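Side-chain contact in protein F9 (Vaccinia virus, PDB 6CJ6), which takes part in the poxvirus entry-fusion complex, which mediates entry of the virion core into the host cytoplasm by lipid mixing of viral and cellular membranes and subsequent pore formation: residues Met66-Ile71 with Asp95-Val100. Residues are numbered along the deposited sequence; the frame is centred on the assembly and turned at random.
Sequences MVESFI and DVPSAV. With EOH (ethanol), chain B; EOH (ethanol), chain C.
The pyrrolidine ring of Pro97 has the CD1 methyl of Ile71 over one face, 4.2 Å from its CG, while Glu68 meets the ring at its CB-CG edge, slightly to the side away from Ile71, with Glu68 CG 3.6 Å from Pro97 CB. Both side chains cross the ring at about a right angle. Val67 comes in beyond the CA-CB edge, on the same side of the ring plane as Ile71, its CG1 3.8 Å from Pro97 CA. That methyl lies anti to the backbone N (chi1 164°), which carries it to the Pro97 backbone, where Pro97 O rests 3.8 Å from Val67 CB. No hydrogen bond joins the segments, so the contact is apolar packing, and even Glu68 contributes through its aliphatic part; it also touches Lys21 of helix 10-24. Leu93 and Ile91, earlier in the same connection, touch Ile71 and Val67 respectively. A turn closed by Ala99 N to Val96 O at 2.8 Å shapes the loop. Two ethanols, probably from the crystallisation liquor, bind its backbone. Val96 N gives a long, nearly straight hydrogen bond to the O of one (3.3 Å, 175°). Val100 N gives a shorter, more bent one to the O of the other (2.7 Å, 140°). The arrangement is a type I beta turn with proline second, docked by the connection between helices 79-89 and 102-113 against residues i, i+1 and i+4 of helix 59-74.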
loop_
_atom_site.group_PDB
_atom_site.type_symbol
_atom_site.label_atom_id
_atom_site.label_comp_id
_atom_site.label_asym_id
_atom_site.label_seq_id
_atom_site.Cartn_x
_atom_site.Cartn_y
_atom_site.Cartn_z
ATOM N N MET A 66 -4.056 3.482 6.828
ATOM C CA MET A 66 -3.827 2.338 5.954
ATOM C C MET A 66 -4.901 1.278 6.154
ATOM O O MET A 66 -5.368 0.664 5.190
ATOM C CB MET A 66 -2.448 1.763 6.270
ATOM C CG MET A 66 -1.922 0.706 5.346
ATOM S SD MET A 66 -0.125 0.859 5.269
ATOM C CE MET A 66 0.005 1.825 3.779
ATOM N N VAL A 67 -5.314 1.054 7.403
ATOM C CA VAL A 67 -6.323 0.036 7.675
ATOM C C VAL A 67 -7.725 0.548 7.357
ATOM O O VAL A 67 -8.561 -0.197 6.831
ATOM C CB VAL A 67 -6.187 -0.489 9.117
ATOM C CG1 VAL A 67 -7.436 -1.244 9.536
ATOM C CG2 VAL A 67 -4.973 -1.392 9.223
ATOM N N GLU A 68 -8.005 1.820 7.664
ATOM C CA GLU A 68 -9.288 2.408 7.288
ATOM C C GLU A 68 -9.544 2.230 5.798
ATOM O O GLU A 68 -10.624 1.792 5.386
ATOM C CB GLU A 68 -9.325 3.897 7.637
ATOM C CG GLU A 68 -9.212 4.240 9.111
ATOM C CD GLU A 68 -9.449 5.721 9.375
ATOM O OE1 GLU A 68 -10.444 6.269 8.854
ATOM O OE2 GLU A 68 -8.637 6.341 10.095
ATOM N N SER A 69 -8.545 2.561 4.975
ATOM C CA SER A 69 -8.707 2.455 3.530
ATOM C C SER A 69 -8.909 1.007 3.102
ATOM O O SER A 69 -9.727 0.723 2.219
ATOM C CB SER A 69 -7.494 3.066 2.822
ATOM O OG SER A 69 -7.272 4.407 3.231
ATOM N N PHE A 70 -8.176 0.077 3.718
ATOM C CA PHE A 70 -8.316 -1.333 3.367
ATOM C C PHE A 70 -9.731 -1.826 3.631
ATOM O O PHE A 70 -10.353 -2.456 2.769
ATOM C CB PHE A 70 -7.301 -2.172 4.144
ATOM C CG PHE A 70 -7.429 -3.652 3.906
ATOM C CD1 PHE A 70 -6.899 -4.233 2.765
ATOM C CD2 PHE A 70 -8.075 -4.463 4.827
ATOM C CE1 PHE A 70 -7.016 -5.595 2.544
ATOM C CE2 PHE A 70 -8.194 -5.827 4.612
ATOM C CZ PHE A 70 -7.665 -6.394 3.471
ATOM N N ILE A 71 -10.253 -1.558 4.830
ATOM C CA ILE A 71 -11.621 -1.952 5.150
ATOM C C ILE A 71 -12.605 -1.267 4.213
ATOM O O ILE A 71 -13.530 -1.898 3.686
ATOM C CB ILE A 71 -11.925 -1.654 6.629
ATOM C CG1 ILE A 71 -11.105 -2.573 7.535
ATOM C CG2 ILE A 71 -13.416 -1.786 6.903
ATOM C CD1 ILE A 71 -10.971 -2.065 8.951
ATOM N N ASP A 95 -11.996 -5.728 14.322
ATOM C CA ASP A 95 -11.318 -4.747 15.156
ATOM C C ASP A 95 -11.564 -3.342 14.612
ATOM O O ASP A 95 -11.886 -3.147 13.437
ATOM C CB ASP A 95 -9.812 -5.007 15.185
ATOM C CG ASP A 95 -9.450 -6.343 15.802
ATOM O OD1 ASP A 95 -10.241 -6.869 16.613
ATOM O OD2 ASP A 95 -8.357 -6.858 15.478
ATOM N N VAL A 96 -11.420 -2.354 15.489
ATOM C CA VAL A 96 -11.515 -0.961 15.062
ATOM C C VAL A 96 -10.273 -0.636 14.241
ATOM O O VAL A 96 -9.190 -1.174 14.516
ATOM C CB VAL A 96 -11.691 -0.007 16.254
ATOM C CG1 VAL A 96 -12.931 -0.383 17.053
ATOM C CG2 VAL A 96 -10.451 -0.010 17.129
ATOM N N PRO A 97 -10.381 0.230 13.230
ATOM C CA PRO A 97 -9.223 0.505 12.361
ATOM C C PRO A 97 -7.992 1.016 13.094
ATOM O O PRO A 97 -6.922 1.088 12.477
ATOM C CB PRO A 97 -9.760 1.552 11.378
ATOM C CG PRO A 97 -11.238 1.342 11.374
ATOM C CD PRO A 97 -11.596 0.922 12.770
ATOM N N SER A 98 -8.101 1.368 14.374
ATOM C CA SER A 98 -6.951 1.812 15.148
ATOM C C SER A 98 -6.242 0.674 15.873
ATOM O O SER A 98 -5.137 0.882 16.386
ATOM C CB SER A 98 -7.372 2.882 16.161
ATOM O OG SER A 98 -8.310 2.361 17.086
ATOM N N ALA A 99 -6.839 -0.515 15.927
ATOM C CA ALA A 99 -6.212 -1.638 16.610
ATOM C C ALA A 99 -4.994 -2.109 15.828
ATOM O O ALA A 99 -5.057 -2.271 14.606
ATOM C CB ALA A 99 -7.209 -2.787 16.738
ATOM N N VAL A 100 -3.890 -2.340 16.536
ATOM C CA VAL A 100 -2.663 -2.835 15.919
ATOM C C VAL A 100 -2.914 -4.205 15.300
ATOM O O VAL A 100 -3.033 -5.210 16.009
ATOM C CB VAL A 100 -1.504 -2.873 16.932
ATOM C CG1 VAL A 100 -0.195 -3.229 16.230
ATOM C CG2 VAL A 100 -1.388 -1.535 17.647
HETATM C C1 EOH B . -4.432 -2.697 20.458
HETATM C C2 EOH B . -3.186 -2.966 21.272
HETATM O O EOH B . -4.188 -3.031 19.087
HETATM C C1 EOH C . -10.566 -2.348 19.773
HETATM C C2 EOH C . -11.659 -1.402 20.220
HETATM O O EOH C . -11.028 -3.118 18.657
#